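YycN protein (Bacillus subtilis, PDB 1ON0) is a putative acetyltransferase of the GNAT family that forms a homodimer and probably transfers an acyl group, its substrate being unassigned. Local coordinates at residues B[17-22]-B[95-100]; B[29-34]-B[130-135]; B[63-68]-B[74-79]; B[135-140]-B[145-150]. All coordinates share one frame; numbering follows the deposited sequence.

Contact 1 of 4, residues B[17-22]-B[95-100]; sequences LTYTTK and GLYEPY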
# COMPACT_ATOMS: atom_id res chain seq x y z
N LEU B 17 22.61 -11.85 9.78
CA LEU B 17 23.89 -11.25 10.13
C LEU B 17 24.68 -10.83 8.90
O LEU B 17 25.14 -9.69 8.80
CB LEU B 17 24.71 -12.23 10.97
CG LEU B 17 25.99 -11.74 11.66
CD1 LEU B 17 26.33 -12.69 12.79
CD2 LEU B 17 27.15 -11.66 10.67
N THR B 18 24.85 -11.75 7.96
CA THR B 18 25.58 -11.48 6.72
C THR B 18 24.91 -10.35 5.97
O THR B 18 25.56 -9.50 5.38
CB THR B 18 25.60 -12.73 5.82
OG1 THR B 18 26.28 -13.79 6.49
CG2 THR B 18 26.29 -12.42 4.50
N TYR B 19 23.58 -10.34 5.98
CA TYR B 19 22.83 -9.30 5.30
C TYR B 19 23.06 -7.96 5.98
O TYR B 19 23.65 -7.06 5.40
CB TYR B 19 21.34 -9.67 5.32
CG TYR B 19 20.39 -8.68 4.69
CD1 TYR B 19 20.10 -7.46 5.30
CD2 TYR B 19 19.73 -8.99 3.50
CE1 TYR B 19 19.16 -6.58 4.75
CE2 TYR B 19 18.79 -8.12 2.94
CZ TYR B 19 18.51 -6.92 3.57
OH TYR B 19 17.57 -6.08 3.02
N THR B 20 22.62 -7.83 7.23
CA THR B 20 22.77 -6.58 7.97
C THR B 20 24.20 -6.04 8.00
O THR B 20 24.43 -4.86 7.74
CB THR B 20 22.23 -6.70 9.43
OG1 THR B 20 22.41 -5.44 10.10
CG2 THR B 20 22.97 -7.79 10.20
N THR B 21 25.15 -6.91 8.31
CA THR B 21 26.55 -6.50 8.37
C THR B 21 27.01 -5.84 7.07
O THR B 21 27.62 -4.77 7.08
CB THR B 21 27.48 -7.69 8.67
OG1 THR B 21 27.18 -8.22 9.97
CG2 THR B 21 28.94 -7.26 8.65
N LYS B 22 26.74 -6.50 5.96
CA LYS B 22 27.15 -5.98 4.66
C LYS B 22 26.43 -4.66 4.37
O LYS B 22 26.97 -3.73 3.79
CB LYS B 22 26.83 -7.00 3.57
CG LYS B 22 27.08 -6.51 2.15
CD LYS B 22 26.54 -7.51 1.13
CE LYS B 22 25.06 -7.79 1.35
NZ LYS B 22 24.58 -8.74 0.31
N GLY B 95 13.72 -3.10 9.15
CA GLY B 95 13.57 -2.84 7.74
C GLY B 95 12.87 -4.02 7.11
O GLY B 95 12.68 -5.05 7.74
N LEU B 96 12.50 -3.85 5.85
CA LEU B 96 11.81 -4.88 5.11
C LEU B 96 12.66 -5.27 3.94
O LEU B 96 13.53 -4.51 3.50
CB LEU B 96 10.46 -4.35 4.63
CG LEU B 96 9.18 -4.53 5.44
CD1 LEU B 96 9.43 -4.51 6.92
CD2 LEU B 96 8.22 -3.45 5.01
N TYR B 97 12.44 -6.48 3.43
CA TYR B 97 13.19 -6.90 2.26
C TYR B 97 12.64 -6.17 1.04
O TYR B 97 11.46 -5.78 1.01
CB TYR B 97 13.09 -8.41 2.06
CG TYR B 97 13.73 -9.17 3.18
CD1 TYR B 97 12.97 -9.61 4.26
CD2 TYR B 97 15.10 -9.43 3.18
CE1 TYR B 97 13.55 -10.28 5.32
CE2 TYR B 97 15.69 -10.10 4.23
CZ TYR B 97 14.91 -10.53 5.30
OH TYR B 97 15.49 -11.20 6.35
N GLU B 98 13.51 -6.00 0.05
CA GLU B 98 13.19 -5.32 -1.20
C GLU B 98 11.83 -5.72 -1.80
O GLU B 98 10.97 -4.87 -2.04
CB GLU B 98 14.34 -5.56 -2.20
CG GLU B 98 14.66 -4.37 -3.11
CD GLU B 98 16.07 -4.43 -3.73
OE1 GLU B 98 17.07 -4.29 -2.99
OE2 GLU B 98 16.18 -4.59 -4.97
N PRO B 99 11.60 -7.03 -2.02
CA PRO B 99 10.32 -7.48 -2.59
C PRO B 99 9.04 -7.17 -1.78
O PRO B 99 7.95 -7.39 -2.28
CB PRO B 99 10.55 -8.98 -2.77
CG PRO B 99 11.48 -9.31 -1.66
CD PRO B 99 12.46 -8.18 -1.72
N TYR B 100 9.18 -6.66 -0.56
CA TYR B 100 8.02 -6.36 0.27
C TYR B 100 7.88 -4.88 0.65
O TYR B 100 7.05 -4.52 1.49
CB TYR B 100 8.04 -7.23 1.53
CG TYR B 100 7.87 -8.70 1.26
CD1 TYR B 100 6.66 -9.21 0.78
CD2 TYR B 100 8.92 -9.60 1.48
CE1 TYR B 100 6.50 -10.56 0.54
CE2 TYR B 100 8.76 -10.97 1.23
CZ TYR B 100 7.55 -11.44 0.76
OH TYR B 100 7.37 -12.79 0.54
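Tyr19 and Tyr97 meet through their phenol rings, joining helix 10-31 to the end of strand 88-96. The backbones stay well apart, with 10.4 Å between Tyr19 CA and Tyr97 CA. Two long side chains span that distance. Tyr19 has CG anti to its own backbone N (chi1 178°), which sends the ring out from the helix toward 95-100. Tyr97 has CG beside the backbone N (chi1 -65°), and its ring swings back to meet the helix. The result is an offset edge-to-face pair. The edge of Tyr97 is turned toward the face of Tyr19, with the ring centroids 5.5 Å apart and the planes at 75°. The touching corner is small. Tyr19 CE2 lies 3.9 Å from Tyr97 CE2 and also 3.9 Å from Tyr97 CD2. Tyr19 OH passes 4.2 Å from Tyr97 CD2 but is bonded elsewhere, to Glu98 OE2 of the second subunit. That bond ties the ring to the dimer interface. Trp75 on strand 72-79 meets both tyrosine rings, so the pair is part of a larger aromatic cluster. On the helix, Thr21 OG1 donates to Leu17 O at 2.8 Å, on the opposite face of the carbonyl from Thr21 N. Beyond Tyr97 the chain turns through a short 3-10 segment at 98-100 toward the Arg-Gly-Lys-Gly sequence that begins at Arg101. The side chain of Leu96 lies about 4 Å from a bound sulfate, probably from the crystallisation liquor. A strand end just before that sequence is probably placed as in the acetyl-CoA pyrophosphate loop of the GNAT fold.

Contact 2 of 4, residues B[29-34]-B[130-135]; sequences VKAGTW and FAHNQT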
# COMPACT_ATOMS: atom_id res chain seq x y z
N VAL B 29 29.67 3.91 4.85
CA VAL B 29 30.44 4.52 3.77
C VAL B 29 29.63 5.66 3.16
O VAL B 29 30.17 6.73 2.89
CB VAL B 29 30.76 3.53 2.65
CG1 VAL B 29 31.38 4.28 1.47
CG2 VAL B 29 31.72 2.48 3.16
N LYS B 30 28.34 5.42 2.96
CA LYS B 30 27.47 6.44 2.39
C LYS B 30 27.47 7.68 3.27
O LYS B 30 27.57 8.80 2.78
CB LYS B 30 26.03 5.91 2.23
CG LYS B 30 25.86 4.84 1.17
CD LYS B 30 24.40 4.43 0.97
CE LYS B 30 23.56 5.55 0.38
NZ LYS B 30 22.12 5.17 0.36
N ALA B 31 27.37 7.47 4.57
CA ALA B 31 27.36 8.59 5.52
C ALA B 31 28.73 9.30 5.51
O ALA B 31 28.85 10.45 5.96
CB ALA B 31 27.03 8.08 6.92
N GLY B 32 29.74 8.60 5.00
CA GLY B 32 31.08 9.14 4.93
C GLY B 32 31.85 8.79 6.19
O GLY B 32 33.01 9.15 6.33
N THR B 33 31.20 8.07 7.09
CA THR B 33 31.82 7.68 8.36
C THR B 33 33.00 6.73 8.19
O THR B 33 34.08 6.98 8.74
CB THR B 33 30.77 7.03 9.30
OG1 THR B 33 29.66 7.92 9.44
CG2 THR B 33 31.38 6.78 10.68
N TRP B 34 32.81 5.65 7.44
CA TRP B 34 33.89 4.69 7.24
C TRP B 34 34.32 4.63 5.79
O TRP B 34 33.49 4.75 4.89
CB TRP B 34 33.49 3.28 7.66
CG TRP B 34 33.13 3.11 9.10
CD1 TRP B 34 33.51 3.91 10.15
CD2 TRP B 34 32.38 2.04 9.66
NE1 TRP B 34 33.04 3.39 11.33
CE2 TRP B 34 32.35 2.24 11.06
CE3 TRP B 34 31.74 0.92 9.12
CZ2 TRP B 34 31.69 1.36 11.92
CZ3 TRP B 34 31.08 0.04 9.98
CH2 TRP B 34 31.07 0.27 11.37
N PHE B 130 20.51 6.88 9.70
CA PHE B 130 21.48 7.66 8.95
C PHE B 130 20.78 8.83 8.30
O PHE B 130 19.71 8.69 7.70
CB PHE B 130 22.15 6.82 7.85
CG PHE B 130 23.01 5.71 8.37
CD1 PHE B 130 22.50 4.43 8.50
CD2 PHE B 130 24.32 5.97 8.79
CE1 PHE B 130 23.29 3.40 9.02
CE2 PHE B 130 25.12 4.96 9.30
CZ PHE B 130 24.60 3.67 9.43
N ALA B 131 21.40 10.00 8.42
CA ALA B 131 20.85 11.22 7.84
C ALA B 131 20.39 11.01 6.41
O ALA B 131 19.33 11.50 6.03
CB ALA B 131 21.89 12.32 7.90
N HIS B 132 21.17 10.27 5.62
CA HIS B 132 20.80 10.07 4.22
C HIS B 132 19.56 9.20 4.01
O HIS B 132 18.94 9.27 2.95
CB HIS B 132 21.97 9.48 3.42
CG HIS B 132 22.40 8.13 3.88
ND1 HIS B 132 23.48 7.93 4.71
CD2 HIS B 132 21.88 6.90 3.65
CE1 HIS B 132 23.60 6.64 4.98
NE2 HIS B 132 22.64 5.99 4.35
N ASN B 133 19.19 8.40 5.01
CA ASN B 133 18.01 7.54 4.93
C ASN B 133 16.75 8.38 5.14
O ASN B 133 16.02 8.21 6.11
CB ASN B 133 18.07 6.46 6.02
CG ASN B 133 18.21 5.06 5.46
OD1 ASN B 133 19.27 4.68 4.96
ND2 ASN B 133 17.14 4.28 5.54
N GLN B 134 16.52 9.30 4.20
CA GLN B 134 15.38 10.21 4.23
C GLN B 134 14.02 9.52 4.36
O GLN B 134 13.18 9.93 5.16
CB GLN B 134 15.40 11.06 2.96
CG GLN B 134 15.44 12.55 3.18
CD GLN B 134 16.38 12.97 4.29
OE1 GLN B 134 15.99 13.03 5.46
NE2 GLN B 134 17.63 13.26 3.93
N THR B 135 13.79 8.47 3.58
CA THR B 135 12.51 7.78 3.63
C THR B 135 12.26 7.19 5.00
O THR B 135 11.14 7.22 5.50
CB THR B 135 12.44 6.65 2.60
OG1 THR B 135 12.67 7.19 1.29
CG2 THR B 135 11.08 5.99 2.63
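His132 takes the chi1 position between its backbone N and carbonyl carbon (63°), which lays the imidazole against Lys30. Lys30 has CG beside its backbone N and bends at chi3 (67°), so its chain runs across the same ring. The contact joins a Schellman motif, in which Gly32 leaves helix 10-31 with positive phi, to the type I beta turn Phe130 to Asn133 that precedes helix 134-142 of the GNAT fold. Lys30 CB makes a CH-pi contact 4.0 Å from the His132 ring centroid, 23° off the ring normal. Phe130 CB lies over the opposite face, and both carbons sit toward the ring's rim. The ring's NE2 is hydrogen-bonded to Glu27 OE2, one turn back on helix 10-31, which fixes the turn of the ring. An alanine in place of His132 would probably leave Glu27 without this partner and open a gap between Lys30 CB and Phe130 CB. Further along its chain Lys30 stays close to the ring, NZ lying 3.7 Å from His132 CD2. The side chain of Lys30 also packs on Gln134 of the second subunit. Beside the imidazole, the methyl carbon Ala31 CB rests 3.9 Å from Phe130 CD2.

Contact 3 of 4, residues B[63-68]-B[74-79]; sequences WSLKLN and GWLWIH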
# COMPACT_ATOMS: atom_id res chain seq x y z
N TRP B 63 13.67 -10.51 15.73
CA TRP B 63 12.43 -11.09 15.20
C TRP B 63 12.38 -11.03 13.68
O TRP B 63 12.93 -10.12 13.06
CB TRP B 63 11.21 -10.31 15.71
CG TRP B 63 10.93 -10.41 17.19
CD1 TRP B 63 10.50 -11.51 17.87
CD2 TRP B 63 11.01 -9.35 18.15
NE1 TRP B 63 10.30 -11.20 19.19
CE2 TRP B 63 10.61 -9.88 19.40
CE3 TRP B 63 11.38 -7.99 18.09
CZ2 TRP B 63 10.57 -9.12 20.57
CZ3 TRP B 63 11.34 -7.23 19.25
CH2 TRP B 63 10.93 -7.80 20.47
N SER B 64 11.70 -12.00 13.08
CA SER B 64 11.52 -12.01 11.64
C SER B 64 10.09 -11.51 11.50
O SER B 64 9.19 -12.04 12.15
CB SER B 64 11.59 -13.42 11.08
OG SER B 64 10.54 -14.19 11.62
N LEU B 65 9.87 -10.47 10.69
CA LEU B 65 8.52 -9.95 10.50
C LEU B 65 7.84 -10.74 9.38
O LEU B 65 8.35 -10.79 8.27
CB LEU B 65 8.56 -8.47 10.11
CG LEU B 65 9.45 -7.63 11.03
CD1 LEU B 65 9.69 -6.25 10.44
CD2 LEU B 65 8.78 -7.55 12.40
N LYS B 66 6.70 -11.34 9.69
CA LYS B 66 5.95 -12.13 8.73
C LYS B 66 4.57 -11.54 8.45
O LYS B 66 3.92 -11.01 9.36
CB LYS B 66 5.78 -13.57 9.22
CG LYS B 66 7.06 -14.40 9.26
CD LYS B 66 6.71 -15.88 9.39
CE LYS B 66 7.93 -16.77 9.41
NZ LYS B 66 7.51 -18.20 9.40
N LEU B 67 4.11 -11.63 7.21
CA LEU B 67 2.80 -11.11 6.82
C LEU B 67 1.86 -12.29 6.98
O LEU B 67 0.66 -12.16 7.24
CB LEU B 67 2.84 -10.64 5.36
CG LEU B 67 1.77 -9.77 4.68
CD1 LEU B 67 0.95 -10.62 3.74
CD2 LEU B 67 0.89 -9.06 5.70
N ASN B 68 2.45 -13.47 6.86
CA ASN B 68 1.73 -14.71 6.98
C ASN B 68 2.80 -15.76 7.11
O ASN B 68 3.99 -15.44 7.18
CB ASN B 68 0.85 -14.95 5.75
CG ASN B 68 1.60 -14.73 4.45
OD1 ASN B 68 2.51 -15.47 4.13
ND2 ASN B 68 1.22 -13.69 3.71
N GLY B 74 10.27 -8.71 6.58
CA GLY B 74 11.47 -8.08 7.11
C GLY B 74 12.07 -8.63 8.40
O GLY B 74 11.91 -9.81 8.73
N TRP B 75 12.75 -7.76 9.13
CA TRP B 75 13.44 -8.11 10.36
C TRP B 75 13.27 -6.98 11.39
O TRP B 75 12.98 -5.84 11.03
CB TRP B 75 14.93 -8.27 10.05
CG TRP B 75 15.52 -7.01 9.46
CD1 TRP B 75 16.06 -5.95 10.15
CD2 TRP B 75 15.57 -6.65 8.07
NE1 TRP B 75 16.43 -4.96 9.28
CE2 TRP B 75 16.14 -5.36 8.00
CE3 TRP B 75 15.18 -7.28 6.88
CZ2 TRP B 75 16.34 -4.69 6.77
CZ3 TRP B 75 15.37 -6.61 5.66
CH2 TRP B 75 15.95 -5.33 5.62
N LEU B 76 13.46 -7.30 12.65
CA LEU B 76 13.33 -6.31 13.71
C LEU B 76 14.24 -6.77 14.83
O LEU B 76 14.12 -7.90 15.30
CB LEU B 76 11.89 -6.26 14.20
CG LEU B 76 11.38 -5.01 14.90
CD1 LEU B 76 10.44 -5.44 16.01
CD2 LEU B 76 12.51 -4.15 15.45
N TRP B 77 15.15 -5.92 15.26
CA TRP B 77 16.06 -6.27 16.33
C TRP B 77 16.09 -5.17 17.36
O TRP B 77 16.49 -4.05 17.06
CB TRP B 77 17.46 -6.54 15.75
CG TRP B 77 18.58 -6.55 16.76
CD1 TRP B 77 18.47 -6.69 18.11
CD2 TRP B 77 19.98 -6.45 16.48
NE1 TRP B 77 19.70 -6.67 18.69
CE2 TRP B 77 20.66 -6.53 17.72
CE3 TRP B 77 20.73 -6.30 15.30
CZ2 TRP B 77 22.06 -6.46 17.81
CZ3 TRP B 77 22.12 -6.23 15.40
CH2 TRP B 77 22.77 -6.31 16.65
N ILE B 78 15.64 -5.47 18.58
CA ILE B 78 15.67 -4.47 19.63
C ILE B 78 16.44 -4.96 20.84
O ILE B 78 16.60 -6.16 21.06
CB ILE B 78 14.25 -4.05 20.11
CG1 ILE B 78 13.65 -5.12 21.00
CG2 ILE B 78 13.37 -3.78 18.91
CD1 ILE B 78 12.32 -4.73 21.61
N HIS B 79 16.92 -4.01 21.63
CA HIS B 79 17.67 -4.30 22.84
C HIS B 79 16.94 -3.67 24.00
O HIS B 79 16.50 -2.53 23.91
CB HIS B 79 19.06 -3.69 22.76
CG HIS B 79 19.83 -3.76 24.04
ND1 HIS B 79 20.21 -4.95 24.61
CD2 HIS B 79 20.33 -2.78 24.83
CE1 HIS B 79 20.92 -4.70 25.70
NE2 HIS B 79 21.00 -3.40 25.85
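Trp63 and Leu76 face each other as an antiparallel hydrogen-bonded pair in the hairpin of strands 60-66 and 72-79. Trp63 N donates to Leu76 O at 2.7 Å, almost straight at 173°. Leu76 N returns a more bent bond to Trp63 O. Leu65 and Gly74 form the next hydrogen-bonded pair, and Ser64 with Trp75 is the non-hydrogen-bonded pair between them. The Gly74 N to Leu65 O bond is the longest of the four at 3.3 Å.

The Trp63 side chain can be followed outward. Its CB lies 3.8 Å from Leu76 O. From there chi1 (-67°) places CG beside the backbone N, and the indole leans over the neighbouring strand. CE3 packs tightly on Leu76 CD1 at 3.4 Å. CZ3 meets both CG1 and CD1 of Ile78. At the tip, CH2 is 3.6 Å from Ile78 CD1, which comes in at the ring edge. Leu65 packs on the same face, at the next hydrogen-bonded pair along the hairpin. Its CD2 touches Leu76 CB at 3.8 Å, while CD1 lies 3.4 Å from Trp75 O. A CB on Gly74 would crowd Leu65 CD1, so the glycine makes room for the leucine.

The hairpin lies inside the GNAT sheet, between strands 4-7 and 88-96. Leu5 of the first touches Trp63, Leu65 and Leu76, and Phe94 and Leu96 meet Leu65 from the second. Met120 touches Trp63 and Ile122 touches Ile78, both from the loop after helix 105-119. On the face of Ser64 and Trp75, the Trp75 ring meets Tyr16 of helix 10-31.

Contact 4 of 4, residues B[135-140]-B[145-150]; sequences TARKLY and FQETDV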
# COMPACT_ATOMS: atom_id res chain seq x y z
N THR B 135 13.79 8.47 3.58
CA THR B 135 12.51 7.78 3.63
C THR B 135 12.26 7.19 5.00
O THR B 135 11.14 7.22 5.50
CB THR B 135 12.44 6.65 2.60
OG1 THR B 135 12.67 7.19 1.29
CG2 THR B 135 11.08 5.99 2.63
N ALA B 136 13.31 6.64 5.62
CA ALA B 136 13.18 6.05 6.94
C ALA B 136 12.86 7.13 7.97
O ALA B 136 11.96 6.96 8.80
CB ALA B 136 14.46 5.30 7.32
N ARG B 137 13.60 8.23 7.93
CA ARG B 137 13.36 9.30 8.88
C ARG B 137 11.92 9.77 8.82
O ARG B 137 11.29 9.94 9.84
CB ARG B 137 14.31 10.47 8.61
CG ARG B 137 15.75 10.14 8.88
CD ARG B 137 16.68 11.23 8.36
NE ARG B 137 16.57 12.45 9.14
CZ ARG B 137 17.19 13.58 8.83
NH1 ARG B 137 17.95 13.65 7.74
NH2 ARG B 137 17.04 14.65 9.60
N LYS B 138 11.39 9.95 7.62
CA LYS B 138 10.01 10.40 7.52
C LYS B 138 9.04 9.38 8.09
O LYS B 138 8.08 9.74 8.76
CB LYS B 138 9.63 10.73 6.07
CG LYS B 138 9.78 12.20 5.76
CD LYS B 138 8.93 12.61 4.57
CE LYS B 138 8.86 14.14 4.42
NZ LYS B 138 10.18 14.77 4.10
N LEU B 139 9.31 8.12 7.82
CA LEU B 139 8.47 7.05 8.33
C LEU B 139 8.49 7.09 9.86
O LEU B 139 7.44 7.07 10.50
CB LEU B 139 8.96 5.70 7.79
CG LEU B 139 8.29 4.38 8.19
CD1 LEU B 139 8.67 4.04 9.60
CD2 LEU B 139 6.77 4.47 8.04
N TYR B 140 9.68 7.19 10.45
CA TYR B 140 9.74 7.23 11.91
C TYR B 140 9.04 8.48 12.44
O TYR B 140 8.37 8.43 13.46
CB TYR B 140 11.19 7.17 12.40
CG TYR B 140 11.93 5.90 12.02
CD1 TYR B 140 11.44 4.64 12.37
CD2 TYR B 140 13.13 5.95 11.32
CE1 TYR B 140 12.12 3.48 12.02
CE2 TYR B 140 13.83 4.80 10.96
CZ TYR B 140 13.32 3.57 11.32
OH TYR B 140 14.02 2.44 11.00
N PHE B 145 8.00 9.14 16.16
CA PHE B 145 9.38 9.28 16.60
C PHE B 145 9.85 10.70 16.44
O PHE B 145 9.51 11.37 15.46
CB PHE B 145 10.30 8.37 15.78
CG PHE B 145 10.39 6.98 16.31
CD1 PHE B 145 11.28 6.67 17.32
CD2 PHE B 145 9.57 5.97 15.80
CE1 PHE B 145 11.37 5.36 17.84
CE2 PHE B 145 9.65 4.67 16.31
CZ PHE B 145 10.56 4.37 17.32
N GLN B 146 10.63 11.16 17.40
CA GLN B 146 11.16 12.51 17.36
C GLN B 146 12.67 12.53 17.46
O GLN B 146 13.27 11.71 18.15
CB GLN B 146 10.53 13.35 18.47
CG GLN B 146 9.25 14.06 18.05
CD GLN B 146 8.64 14.91 19.16
OE1 GLN B 146 8.22 14.39 20.19
NE2 GLN B 146 8.57 16.22 18.93
N GLU B 147 13.27 13.48 16.75
CA GLU B 147 14.71 13.66 16.75
C GLU B 147 15.17 14.26 18.07
O GLU B 147 14.60 15.24 18.56
CB GLU B 147 15.10 14.61 15.62
CG GLU B 147 14.72 14.16 14.23
CD GLU B 147 15.11 15.20 13.20
OE1 GLU B 147 15.10 14.89 11.98
OE2 GLU B 147 15.41 16.34 13.62
N THR B 148 16.21 13.66 18.65
CA THR B 148 16.77 14.11 19.91
C THR B 148 18.26 14.47 19.78
O THR B 148 18.74 15.44 20.39
CB THR B 148 16.62 13.00 20.98
OG1 THR B 148 17.29 11.81 20.55
CG2 THR B 148 15.15 12.69 21.22
N ASP B 149 18.99 13.69 18.99
CA ASP B 149 20.41 13.91 18.78
C ASP B 149 20.75 13.91 17.29
O ASP B 149 20.21 13.12 16.52
CB ASP B 149 21.21 12.83 19.49
CG ASP B 149 20.96 12.83 20.98
OD1 ASP B 149 21.53 13.72 21.65
OD2 ASP B 149 20.19 11.98 21.47
N VAL B 150 21.64 14.81 16.89
CA VAL B 150 22.02 14.93 15.49
C VAL B 150 23.53 15.04 15.34
O VAL B 150 24.14 15.96 15.87
CB VAL B 150 21.40 16.20 14.84
CG1 VAL B 150 21.91 16.34 13.42
CG2 VAL B 150 19.88 16.12 14.86
O HOH W 1 14.24 12.04 11.62
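Arg137 and Glu147 form a salt bridge at the surface. Arg137 NH2 donates to Glu147 OE1 at 3.1 Å, nearly straight at 167°. The oxygen lies in the guanidinium plane, but the nitrogen meets it from above the carboxylate plane. A bend at chi3 of Arg137 (70°) and an extended Glu147 bring the charged groups together. A water donates to Glu147 OE1 and accepts a weak bond from Arg137 NE. Arg137 NH1 bonds Ala131 O, so the guanidinium also grips the turn before the helix. A methionine in place of Arg137 would probably leave the Glu147 carboxylate without its counter-charge and Ala131 O without this donor.

The backbone supplies a second link, Phe145 N to Tyr140 O at 2.8 Å. It draws the chain back against helix 134-142; the sequence from Asn133 to Phe145 fits the Asn-x-x-Ala-x-x-x-Tyr-x-x-x-Gly-Phe pattern of the GNAT family. Tyr140 O also accepts from Thr143 OG1.

The third kind is aromatic. The edge of Tyr140 is turned to the face of Phe145, with centroids 5.7 Å apart and planes at 76°. Tyr140 CB and Phe145 CB touch at 3.7 Å. Both side chains pack on Leu127 of strand 124-127.

Contact 3 is the buried core, where strand backbones bond directly and apolar side chains fill in. Contact 1 is partly buried and touches it: Gly95 O and Trp75 N are 3.0 Å apart, a probable hydrogen bond between neighbouring strands. It rests on two aromatic rings, with no hydrogen bond between its segments, unlike the backbone bonds of contact 3 and the salt bridge of contact 4. Contacts 2 and 4 lie at the surface, and polar or charged side chains take part in both. They share Thr135 and helix 134-142, and the guanidinium of contact 4 reaches back to the turn of contact 2. Helix 10-31 serves contacts 1 and 2, which both touch the second subunit.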